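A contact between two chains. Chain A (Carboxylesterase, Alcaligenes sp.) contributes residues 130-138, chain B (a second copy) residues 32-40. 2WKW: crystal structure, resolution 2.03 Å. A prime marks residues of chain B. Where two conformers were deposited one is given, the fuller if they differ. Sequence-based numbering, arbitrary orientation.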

# COMPACT_ATOMS: atom_id res chain seq x y z
N LEU A 130 6.00 20.40 14.19
CA LEU A 130 6.01 19.49 13.05
C LEU A 130 6.26 18.06 13.53
O LEU A 130 6.96 17.84 14.54
CB LEU A 130 7.07 19.90 12.00
CG LEU A 130 6.77 21.16 11.15
CD1 LEU A 130 8.04 21.55 10.39
CD2 LEU A 130 5.59 20.96 10.18
N PRO A 131 5.66 17.07 12.83
CA PRO A 131 5.80 15.67 13.28
C PRO A 131 7.25 15.22 13.18
O PRO A 131 8.01 15.78 12.38
CB PRO A 131 4.94 14.89 12.28
CG PRO A 131 4.78 15.78 11.08
CD PRO A 131 4.80 17.20 11.64
N ASP A 132 7.61 14.21 13.98
CA ASP A 132 8.93 13.61 13.97
C ASP A 132 8.94 12.52 12.86
O ASP A 132 8.33 11.44 13.03
CB ASP A 132 9.20 13.01 15.36
CG ASP A 132 10.58 12.39 15.50
OD1 ASP A 132 11.48 12.72 14.71
OD2 ASP A 132 10.78 11.57 16.42
N LEU A 133 9.62 12.81 11.75
CA LEU A 133 9.63 11.95 10.58
C LEU A 133 11.06 11.48 10.31
O LEU A 133 12.03 12.19 10.64
CB LEU A 133 9.09 12.73 9.36
CG LEU A 133 7.69 13.35 9.52
CD1 LEU A 133 7.24 14.09 8.26
CD2 LEU A 133 6.67 12.31 9.94
N PHE A 134 11.19 10.31 9.70
CA PHE A 134 12.49 9.74 9.40
C PHE A 134 12.44 9.05 8.03
O PHE A 134 11.42 8.46 7.68
CB PHE A 134 12.84 8.70 10.48
CG PHE A 134 14.10 7.92 10.18
CD1 PHE A 134 14.02 6.61 9.69
CD2 PHE A 134 15.36 8.48 10.39
CE1 PHE A 134 15.19 5.88 9.41
CE2 PHE A 134 16.54 7.76 10.11
CZ PHE A 134 16.46 6.46 9.62
N ALA A 135 13.53 9.12 7.28
CA ALA A 135 13.68 8.30 6.06
C ALA A 135 15.08 7.67 6.08
O ALA A 135 16.04 8.33 6.48
CB ALA A 135 13.47 9.12 4.82
N ALA A 136 15.19 6.40 5.68
CA ALA A 136 16.49 5.73 5.69
C ALA A 136 17.21 6.00 4.38
O ALA A 136 16.68 5.68 3.30
CB ALA A 136 16.32 4.22 5.89
N GLY A 137 18.41 6.59 4.45
CA GLY A 137 19.26 6.74 3.25
C GLY A 137 19.86 5.41 2.81
O GLY A 137 20.03 4.52 3.64
N HIS A 138 20.18 5.28 1.52
CA HIS A 138 20.75 4.03 0.97
C HIS A 138 22.03 3.61 1.72
O HIS A 138 22.21 2.43 2.08
CB HIS A 138 21.14 4.19 -0.51
CG HIS A 138 20.03 4.70 -1.39
ND1 HIS A 138 20.27 5.27 -2.62
CD2 HIS A 138 18.68 4.72 -1.22
CE1 HIS A 138 19.12 5.62 -3.18
NE2 HIS A 138 18.14 5.29 -2.35
N THR B 32 18.47 16.24 5.55
CA THR B 32 17.48 16.35 6.62
C THR B 32 16.67 15.05 6.80
O THR B 32 15.48 15.12 7.10
CB THR B 32 16.51 17.50 6.33
OG1 THR B 32 15.99 17.33 5.01
CG2 THR B 32 17.21 18.87 6.45
N LEU B 33 17.30 13.89 6.60
CA LEU B 33 16.61 12.60 6.67
C LEU B 33 16.23 12.21 8.09
O LEU B 33 15.31 11.44 8.29
CB LEU B 33 17.48 11.50 6.07
CG LEU B 33 17.72 11.62 4.57
CD1 LEU B 33 18.61 10.47 4.12
CD2 LEU B 33 16.40 11.63 3.83
N SER B 34 16.96 12.76 9.06
CA SER B 34 16.81 12.38 10.46
C SER B 34 16.87 13.61 11.35
O SER B 34 17.59 14.56 11.04
CB SER B 34 17.95 11.43 10.85
OG SER B 34 17.90 11.13 12.24
N LEU B 35 16.12 13.57 12.46
CA LEU B 35 16.17 14.63 13.47
C LEU B 35 16.95 14.17 14.70
O LEU B 35 17.25 14.97 15.58
CB LEU B 35 14.76 15.05 13.90
CG LEU B 35 13.73 15.38 12.81
CD1 LEU B 35 12.31 15.45 13.42
CD2 LEU B 35 14.09 16.66 12.06
N SER B 36 17.27 12.88 14.75
CA SER B 36 18.00 12.29 15.87
C SER B 36 19.51 12.30 15.60
O SER B 36 19.94 12.06 14.47
CB SER B 36 17.52 10.86 16.11
OG SER B 36 18.40 10.16 16.96
N PRO B 37 20.33 12.57 16.65
CA PRO B 37 21.78 12.44 16.49
C PRO B 37 22.21 10.97 16.37
O PRO B 37 23.37 10.69 16.03
CB PRO B 37 22.35 13.09 17.76
CG PRO B 37 21.18 13.75 18.45
CD PRO B 37 19.97 12.97 18.02
N LYS B 38 21.28 10.05 16.62
CA LYS B 38 21.51 8.61 16.44
C LYS B 38 21.58 8.17 14.97
O LYS B 38 22.08 7.08 14.67
CB LYS B 38 20.46 7.77 17.18
CG LYS B 38 20.61 7.77 18.70
CD LYS B 38 19.67 6.75 19.33
CE LYS B 38 19.78 6.75 20.84
NZ LYS B 38 18.95 5.66 21.43
N TYR B 39 21.07 8.99 14.05
CA TYR B 39 21.12 8.67 12.62
C TYR B 39 21.74 9.81 11.82
O TYR B 39 21.60 10.97 12.20
CB TYR B 39 19.72 8.34 12.09
CG TYR B 39 19.16 7.08 12.68
CD1 TYR B 39 18.38 7.11 13.84
CD2 TYR B 39 19.45 5.83 12.11
CE1 TYR B 39 17.88 5.94 14.41
CE2 TYR B 39 18.95 4.65 12.68
CZ TYR B 39 18.16 4.72 13.82
OH TYR B 39 17.66 3.56 14.38
N ASP B 40 22.43 9.49 10.73
CA ASP B 40 22.97 10.57 9.90
C ASP B 40 21.82 11.18 9.11
O ASP B 40 21.02 10.47 8.50
CB ASP B 40 24.12 10.11 8.98
CG ASP B 40 25.04 11.28 8.54
OD1 ASP B 40 24.59 12.46 8.54
OD2 ASP B 40 26.21 11.02 8.20
O HOH W 1 13.85 11.78 12.52

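This is a small, mostly apolar contact between two irregular stretches, held in register by one direct backbone hydrogen bond and one bridging water. The chains run antiparallel in register, Asp132 lying nearest Leu35′ and Ala135 nearest Leu33′. Ala135 N donates to Leu33′ O at 3.1 Å with a nearly straight N-H...O angle of 162°, and the same carbonyl receives a CA-H...O contact from Phe134 CA at 3.5 Å, so one acceptor serves two consecutive residues. Farther along, a water replaces a second direct bond: it accepts from Leu35′ N at 2.9 Å and donates to Leu133 O at 2.6 Å, with a weak donation to Asp132 OD1 at 3.4 Å. It thereby satisfies backbone groups too far apart to meet.

Side chains fill the space around this polar thread. Phe134, chi1 t, directs its ring edge toward the face of Tyr39′, centroids 4.9 Å apart and planes at 56°, an arrangement that sets ring hydrogens against pi density. A type I turn from Ser36′ ends at that tyrosine. Leu33′ packs its CD2 against Ala135 CB at 4.0 Å, while its CD1 lies 3.9 Å from Gly137 CA; a CB modelled there would sit only 3.3 Å from CD1, so the bare glycine gives the leucine room.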